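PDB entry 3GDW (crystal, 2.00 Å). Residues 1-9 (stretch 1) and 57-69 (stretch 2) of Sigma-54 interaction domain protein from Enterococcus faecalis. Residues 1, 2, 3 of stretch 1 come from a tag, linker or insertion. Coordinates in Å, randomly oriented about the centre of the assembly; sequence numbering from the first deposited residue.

Stretch 1 (1-9) SNANVGVFV
Stretch 2 57-69: TQKESLNNGILLL

Residues 6-9 and 66-69 are neighbouring parallel strands, their directions 18° apart and their axes 4.7 Å apart at closest approach. Gly6 pairs with Ile66, Val7 with Leu67, Phe8 with Leu68 and Val9 with Leu69, at CA-CA distances of 4.6 to 5.0 Å. Phi runs from -129 to -89 and psi from 116 to 137. The ladder starts with Gly6 N to Gly65 O (3.1 Å) and Leu67 N to Gly6 O (2.7 Å). It continues with Phe8 N to Leu67 O (2.9 Å) and Leu69 N to Phe8 O (2.8 Å). Each is a hydrogen bond, donor named first.

Phe8 has the largest covered area, 101 Å². Its chi1 is -69° (m) and chi2 -100°. It shares a sheet face with Ile66 and Leu68, both m,t. Phe8 CD2 lies 3.9 Å from Ile66 CG2, and Phe8 CB 3.7 Å from Leu68 CD2. These are apolar contacts. At the ring edge, Gln58 OE1 is 4.0 Å from Phe8 CZ and Leu62 CD2 is 4.4 Å from Phe8 CE2. Gly6 leaves room for Leu62 (m,t): Leu62 CD2 sits 3.7 Å from Gly6 CA, and an ideal CB on Gly6 would clash with it.

Val7, Val9, Leu67 and Leu69 occupy the other face. Stretch 1 covers 67 Å² of Leu69 (m,t), and Leu69 CD1 lies 3.8 Å from Val7 CG1; both valines are t.

Stretch 1 covers 91 Å² of Asn64, which lies before the strand in a type I turn from Leu62 to Gly65. Its phi/psi are -109/19, chi1 -65° (m) and chi2 -52°. Asn64 ND2 donates to Ala3 O at 2.5 Å and weakly to Ser1 O at 3.4 Å; both acceptors belong to the expression tag. One water accepts from Asn64 N and donates to Asn4 O and Gly65 O, each at 2.9 Å, bridging the stretches. Gly65, at phi/psi 98/175, then leads into the strand.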

# COMPACT_ATOMS: atom_id res chain seq x y z
N SER B 1 29.82 -0.70 7.49
CA SER B 1 30.47 -0.41 6.17
C SER B 1 29.99 -1.40 5.11
O SER B 1 29.82 -1.03 3.94
CB SER B 1 32.01 -0.41 6.28
N ASN B 2 29.77 -2.66 5.51
CA ASN B 2 29.14 -3.67 4.64
C ASN B 2 27.76 -4.11 5.15
O ASN B 2 27.13 -5.00 4.58
CB ASN B 2 30.06 -4.88 4.39
CG ASN B 2 30.36 -5.69 5.67
OD1 ASN B 2 29.45 -6.22 6.32
ND2 ASN B 2 31.65 -5.80 6.02
N ALA B 3 27.30 -3.50 6.25
CA ALA B 3 25.92 -3.67 6.66
C ALA B 3 25.02 -3.42 5.44
O ALA B 3 25.27 -2.51 4.65
CB ALA B 3 25.58 -2.70 7.77
N ASN B 4 24.00 -4.23 5.27
CA ASN B 4 22.93 -3.87 4.35
C ASN B 4 22.13 -2.75 5.02
O ASN B 4 22.11 -2.66 6.25
CB ASN B 4 22.06 -5.08 4.04
CG ASN B 4 22.72 -6.02 3.04
OD1 ASN B 4 23.53 -5.60 2.22
ND2 ASN B 4 22.35 -7.28 3.09
N VAL B 5 21.52 -1.89 4.21
CA VAL B 5 20.53 -0.92 4.70
C VAL B 5 19.43 -1.69 5.46
O VAL B 5 18.97 -2.72 4.99
CB VAL B 5 19.86 -0.13 3.53
CG1 VAL B 5 18.74 0.79 4.04
CG2 VAL B 5 20.89 0.66 2.76
N GLY B 6 19.03 -1.17 6.62
CA GLY B 6 17.96 -1.79 7.40
C GLY B 6 16.58 -1.27 6.99
O GLY B 6 16.32 -0.05 7.04
N VAL B 7 15.71 -2.18 6.59
CA VAL B 7 14.36 -1.80 6.13
C VAL B 7 13.34 -2.12 7.22
O VAL B 7 13.27 -3.26 7.70
CB VAL B 7 13.97 -2.52 4.83
CG1 VAL B 7 12.59 -2.04 4.31
CG2 VAL B 7 15.02 -2.28 3.79
N PHE B 8 12.57 -1.11 7.61
CA PHE B 8 11.50 -1.29 8.58
C PHE B 8 10.18 -0.88 7.96
O PHE B 8 10.08 0.21 7.36
CB PHE B 8 11.77 -0.47 9.86
CG PHE B 8 12.93 -0.98 10.67
CD1 PHE B 8 12.71 -1.76 11.81
CD2 PHE B 8 14.24 -0.70 10.29
CE1 PHE B 8 13.80 -2.25 12.58
CE2 PHE B 8 15.33 -1.17 11.02
CZ PHE B 8 15.11 -1.95 12.17
N VAL B 9 9.18 -1.75 8.07
CA VAL B 9 7.87 -1.45 7.47
C VAL B 9 6.87 -1.20 8.61
O VAL B 9 6.61 -2.11 9.40
CB VAL B 9 7.34 -2.64 6.55
CG1 VAL B 9 6.07 -2.24 5.87
CG2 VAL B 9 8.39 -3.08 5.51
N THR B 57 19.10 -1.57 19.79
CA THR B 57 19.69 -2.90 19.93
C THR B 57 20.64 -3.21 18.78
O THR B 57 21.78 -3.61 19.00
CB THR B 57 18.58 -3.98 19.95
OG1 THR B 57 17.79 -3.82 21.13
CG2 THR B 57 19.18 -5.38 19.91
N GLN B 58 20.16 -3.01 17.55
CA GLN B 58 20.89 -3.43 16.36
C GLN B 58 21.77 -2.33 15.78
O GLN B 58 22.20 -2.45 14.63
CB GLN B 58 19.89 -3.89 15.31
CG GLN B 58 18.82 -4.81 15.81
CD GLN B 58 17.97 -5.34 14.68
OE1 GLN B 58 17.63 -4.62 13.75
NE2 GLN B 58 17.61 -6.62 14.75
N LYS B 59 22.03 -1.28 16.55
CA LYS B 59 22.79 -0.13 16.08
C LYS B 59 24.01 -0.52 15.22
O LYS B 59 24.20 0.03 14.12
CB LYS B 59 23.23 0.75 17.25
CG LYS B 59 23.86 2.07 16.81
CD LYS B 59 24.22 2.94 17.99
CE LYS B 59 24.31 4.40 17.58
NZ LYS B 59 22.96 5.04 17.52
N GLU B 60 24.79 -1.48 15.71
CA GLU B 60 26.06 -1.88 15.07
C GLU B 60 25.88 -2.57 13.72
O GLU B 60 26.83 -2.66 12.94
CB GLU B 60 26.92 -2.75 16.01
CG GLU B 60 27.05 -2.27 17.46
CD GLU B 60 27.35 -0.77 17.61
OE1 GLU B 60 28.03 -0.18 16.73
OE2 GLU B 60 26.91 -0.18 18.63
N SER B 61 24.68 -3.06 13.45
CA SER B 61 24.37 -3.73 12.18
C SER B 61 23.66 -2.79 11.19
O SER B 61 23.31 -3.17 10.08
CB SER B 61 23.53 -4.98 12.43
OG SER B 61 22.32 -4.65 13.08
N LEU B 62 23.47 -1.54 11.62
CA LEU B 62 22.75 -0.55 10.84
C LEU B 62 23.68 0.62 10.48
O LEU B 62 23.25 1.78 10.44
CB LEU B 62 21.50 -0.08 11.61
CG LEU B 62 20.42 -1.14 11.93
CD1 LEU B 62 19.44 -0.65 12.99
CD2 LEU B 62 19.67 -1.57 10.68
N ASN B 63 24.94 0.27 10.19
CA ASN B 63 25.99 1.23 9.80
C ASN B 63 25.74 1.98 8.50
O ASN B 63 26.35 3.02 8.27
CB ASN B 63 27.36 0.55 9.66
CG ASN B 63 27.57 -0.56 10.65
OD1 ASN B 63 27.02 -1.65 10.50
ND2 ASN B 63 28.40 -0.30 11.64
N ASN B 64 24.90 1.42 7.64
CA ASN B 64 24.64 2.06 6.35
C ASN B 64 23.25 2.67 6.22
O ASN B 64 22.76 2.94 5.12
CB ASN B 64 24.95 1.09 5.20
CG ASN B 64 26.41 0.77 5.15
OD1 ASN B 64 27.25 1.67 5.12
ND2 ASN B 64 26.73 -0.51 5.19
N GLY B 65 22.64 2.90 7.37
CA GLY B 65 21.42 3.66 7.43
C GLY B 65 20.17 2.80 7.49
O GLY B 65 20.23 1.57 7.42
N ILE B 66 19.04 3.47 7.64
CA ILE B 66 17.75 2.81 7.86
C ILE B 66 16.76 3.38 6.85
O ILE B 66 16.74 4.59 6.63
CB ILE B 66 17.22 3.15 9.29
CG1 ILE B 66 18.10 2.49 10.37
CG2 ILE B 66 15.72 2.78 9.44
CD1 ILE B 66 17.82 3.01 11.81
N LEU B 67 15.94 2.52 6.25
CA LEU B 67 14.82 2.98 5.47
C LEU B 67 13.49 2.60 6.16
O LEU B 67 13.20 1.41 6.33
CB LEU B 67 14.89 2.36 4.06
CG LEU B 67 13.76 2.68 3.11
CD1 LEU B 67 13.80 4.18 2.70
CD2 LEU B 67 13.84 1.76 1.89
N LEU B 68 12.71 3.61 6.55
CA LEU B 68 11.35 3.42 7.09
C LEU B 68 10.34 3.55 5.97
O LEU B 68 10.30 4.58 5.28
CB LEU B 68 11.00 4.49 8.14
CG LEU B 68 11.91 4.60 9.37
CD1 LEU B 68 11.27 5.53 10.41
CD2 LEU B 68 12.22 3.22 10.01
N LEU B 69 9.56 2.50 5.79
CA LEU B 69 8.48 2.48 4.82
C LEU B 69 7.18 2.51 5.60
O LEU B 69 6.89 1.59 6.37
CB LEU B 69 8.59 1.17 4.01
CG LEU B 69 9.85 1.02 3.16
CD1 LEU B 69 9.81 -0.32 2.41
CD2 LEU B 69 10.03 2.21 2.16
O HOH W 1 22.56 -0.21 7.67